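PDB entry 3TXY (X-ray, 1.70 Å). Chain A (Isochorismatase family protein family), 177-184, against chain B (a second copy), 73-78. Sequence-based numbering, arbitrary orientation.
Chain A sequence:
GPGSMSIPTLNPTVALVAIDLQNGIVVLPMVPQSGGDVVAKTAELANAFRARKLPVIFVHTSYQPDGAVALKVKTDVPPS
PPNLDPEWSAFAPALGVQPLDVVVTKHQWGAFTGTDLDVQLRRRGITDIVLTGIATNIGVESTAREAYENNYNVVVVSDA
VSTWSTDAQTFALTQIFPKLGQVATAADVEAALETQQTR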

# COMPACT_ATOMS: atom_id res chain seq x y z
N PHE A 177 -6.65 8.50 0.04
CA PHE A 177 -5.80 9.36 0.85
C PHE A 177 -6.52 10.03 2.04
O PHE A 177 -5.93 10.15 3.10
CB PHE A 177 -5.11 10.40 -0.00
CG PHE A 177 -4.11 9.83 -0.98
CD1 PHE A 177 -3.57 8.56 -0.83
CD2 PHE A 177 -3.66 10.62 -2.03
CE1 PHE A 177 -2.63 8.08 -1.73
CE2 PHE A 177 -2.73 10.15 -2.93
CZ PHE A 177 -2.21 8.88 -2.78
N PRO A 178 -7.78 10.47 1.85
CA PRO A 178 -8.49 11.07 3.00
C PRO A 178 -8.65 10.11 4.19
O PRO A 178 -8.85 10.58 5.31
CB PRO A 178 -9.86 11.45 2.42
CG PRO A 178 -9.62 11.60 0.96
CD PRO A 178 -8.61 10.54 0.63
N LYS A 179 -8.56 8.80 3.95
CA LYS A 179 -8.67 7.81 5.01
C LYS A 179 -7.37 7.51 5.77
O LYS A 179 -7.41 6.92 6.88
CB LYS A 179 -9.25 6.51 4.47
CG LYS A 179 -10.60 6.70 3.81
CD LYS A 179 -11.02 5.50 3.00
CE LYS A 179 -12.49 5.58 2.59
NZ LYS A 179 -12.79 4.85 1.34
N LEU A 180 -6.24 7.90 5.18
CA LEU A 180 -4.93 7.63 5.76
C LEU A 180 -4.17 8.92 6.05
O LEU A 180 -3.08 8.89 6.61
CB LEU A 180 -4.13 6.65 4.86
CG LEU A 180 -3.83 7.05 3.42
CD1 LEU A 180 -2.98 8.32 3.32
CD2 LEU A 180 -3.16 5.91 2.63
N GLY A 181 -4.74 10.07 5.73
CA GLY A 181 -4.05 11.32 5.94
C GLY A 181 -4.88 12.49 5.43
O GLY A 181 -6.12 12.41 5.38
N GLN A 182 -4.16 13.55 5.04
CA GLN A 182 -4.77 14.81 4.60
C GLN A 182 -4.33 15.16 3.17
O GLN A 182 -3.19 14.94 2.81
CB GLN A 182 -4.34 15.96 5.51
CG GLN A 182 -4.62 15.77 6.99
CD GLN A 182 -4.04 16.92 7.82
OE1 GLN A 182 -4.66 17.98 7.95
NE2 GLN A 182 -2.86 16.70 8.37
N VAL A 183 -5.26 15.69 2.39
CA VAL A 183 -5.00 16.11 1.02
C VAL A 183 -5.07 17.63 0.98
O VAL A 183 -6.03 18.23 1.47
CB VAL A 183 -5.98 15.47 0.03
CG1 VAL A 183 -5.68 15.85 -1.40
CG2 VAL A 183 -5.94 13.94 0.16
N ALA A 184 -4.04 18.27 0.44
CA ALA A 184 -3.98 19.73 0.40
C ALA A 184 -3.15 20.17 -0.80
O ALA A 184 -2.43 19.37 -1.38
CB ALA A 184 -3.36 20.24 1.69
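Chain B, residues 73-78: VKTDVP

Residues 73–78 of chain B form an irregular, largely extended segment, without regular helix or strand, that crosses the turn where the chain A helix gives way to a strand. The segment runs across chain A rather than along it, and the nearest CA pairs follow no simple register: the CA of Thr B75 lies 3.9 Å from the CA of Gly A181, the CA of Asp B76 lies 4.8 Å from the CA of Pro A178, and the CA of Val B77 lies 5.4 Å from the CA of Lys A179.

Val B73 points its CA-to-CB bond toward chain A but remains at a distance. Lys B74 makes contact through both backbone and side chain: its O receives a CA-H...O contact from Gly A181 CA at 3.4 Å and accepts a hydrogen bond from water 1 (2.7 Å), which in turn accepts one from Gln A182 NE2 (2.9 Å). The aliphatic part of the lysine packs here too, with CG 3.4 Å from Gln A182 NE2. Thr B75, extended (phi/psi -130/151), places CA 3.3 Å from Gly A181 O and CG2 3.6 Å from Lys A179 O. Its OG1 turns back to its own chain, donating to Val B77 O at 2.7 Å.

Asp B76 changes to helical phi/psi (-66/-37) and is the most extensively covered residue of the segment. Its N donates to Gly A181 O (2.8 Å), while its CA-to-CB bond points toward chain A and its OD2 accepts a hydrogen bond from Val A183 N (2.9 Å). One aspartate thus engages backbone groups of the two residues flanking Gln A182 in sequence, the O of Gly A181 and the N of Val A183. Val B77 then donates from its N to Pro A178 O (3.0 Å) and sets CG2 against Pro A178 CB at 3.8 Å. Pro B78 points away, and contact ends.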

# COMPACT_ATOMS: atom_id res chain seq x y z
N VAL B 73 -3.42 9.07 14.01
CA VAL B 73 -2.88 10.06 13.08
C VAL B 73 -4.01 10.87 12.43
O VAL B 73 -5.16 10.41 12.31
CB VAL B 73 -2.01 9.40 11.97
CG1 VAL B 73 -0.78 8.77 12.60
CG2 VAL B 73 -2.81 8.36 11.18
N LYS B 74 -3.65 12.07 12.00
CA LYS B 74 -4.61 13.03 11.46
C LYS B 74 -5.02 12.62 10.04
O LYS B 74 -4.18 12.42 9.16
CB LYS B 74 -4.01 14.45 11.52
CG LYS B 74 -4.86 15.53 10.85
CD LYS B 74 -6.14 15.84 11.58
CE LYS B 74 -7.03 16.73 10.73
NZ LYS B 74 -8.30 17.04 11.44
N THR B 75 -6.33 12.44 9.86
CA THR B 75 -6.90 12.08 8.56
C THR B 75 -8.07 13.02 8.25
O THR B 75 -8.72 13.54 9.17
CB THR B 75 -7.36 10.59 8.50
OG1 THR B 75 -8.50 10.38 9.36
CG2 THR B 75 -6.24 9.64 8.91
N ASP B 76 -8.32 13.26 6.97
CA ASP B 76 -9.44 14.10 6.54
C ASP B 76 -10.78 13.48 6.89
O ASP B 76 -11.72 14.20 7.24
CB ASP B 76 -9.38 14.36 5.03
CG ASP B 76 -8.31 15.37 4.64
OD1 ASP B 76 -7.91 16.21 5.48
OD2 ASP B 76 -7.89 15.34 3.46
N VAL B 77 -10.87 12.17 6.77
CA VAL B 77 -12.08 11.43 7.14
C VAL B 77 -11.86 10.85 8.52
O VAL B 77 -11.08 9.91 8.65
CB VAL B 77 -12.36 10.28 6.16
CG1 VAL B 77 -13.46 9.36 6.71
CG2 VAL B 77 -12.75 10.82 4.80
N PRO B 78 -12.57 11.37 9.54
CA PRO B 78 -12.38 10.81 10.88
C PRO B 78 -12.71 9.31 10.89
O PRO B 78 -13.74 8.92 10.36
CB PRO B 78 -13.39 11.58 11.72
CG PRO B 78 -14.48 11.95 10.77
CD PRO B 78 -13.78 12.21 9.47
O HOH W 1 -2.00 13.88 8.40
O HOH W 2 -6.89 18.31 3.97
O HOH W 3 -6.83 18.78 6.58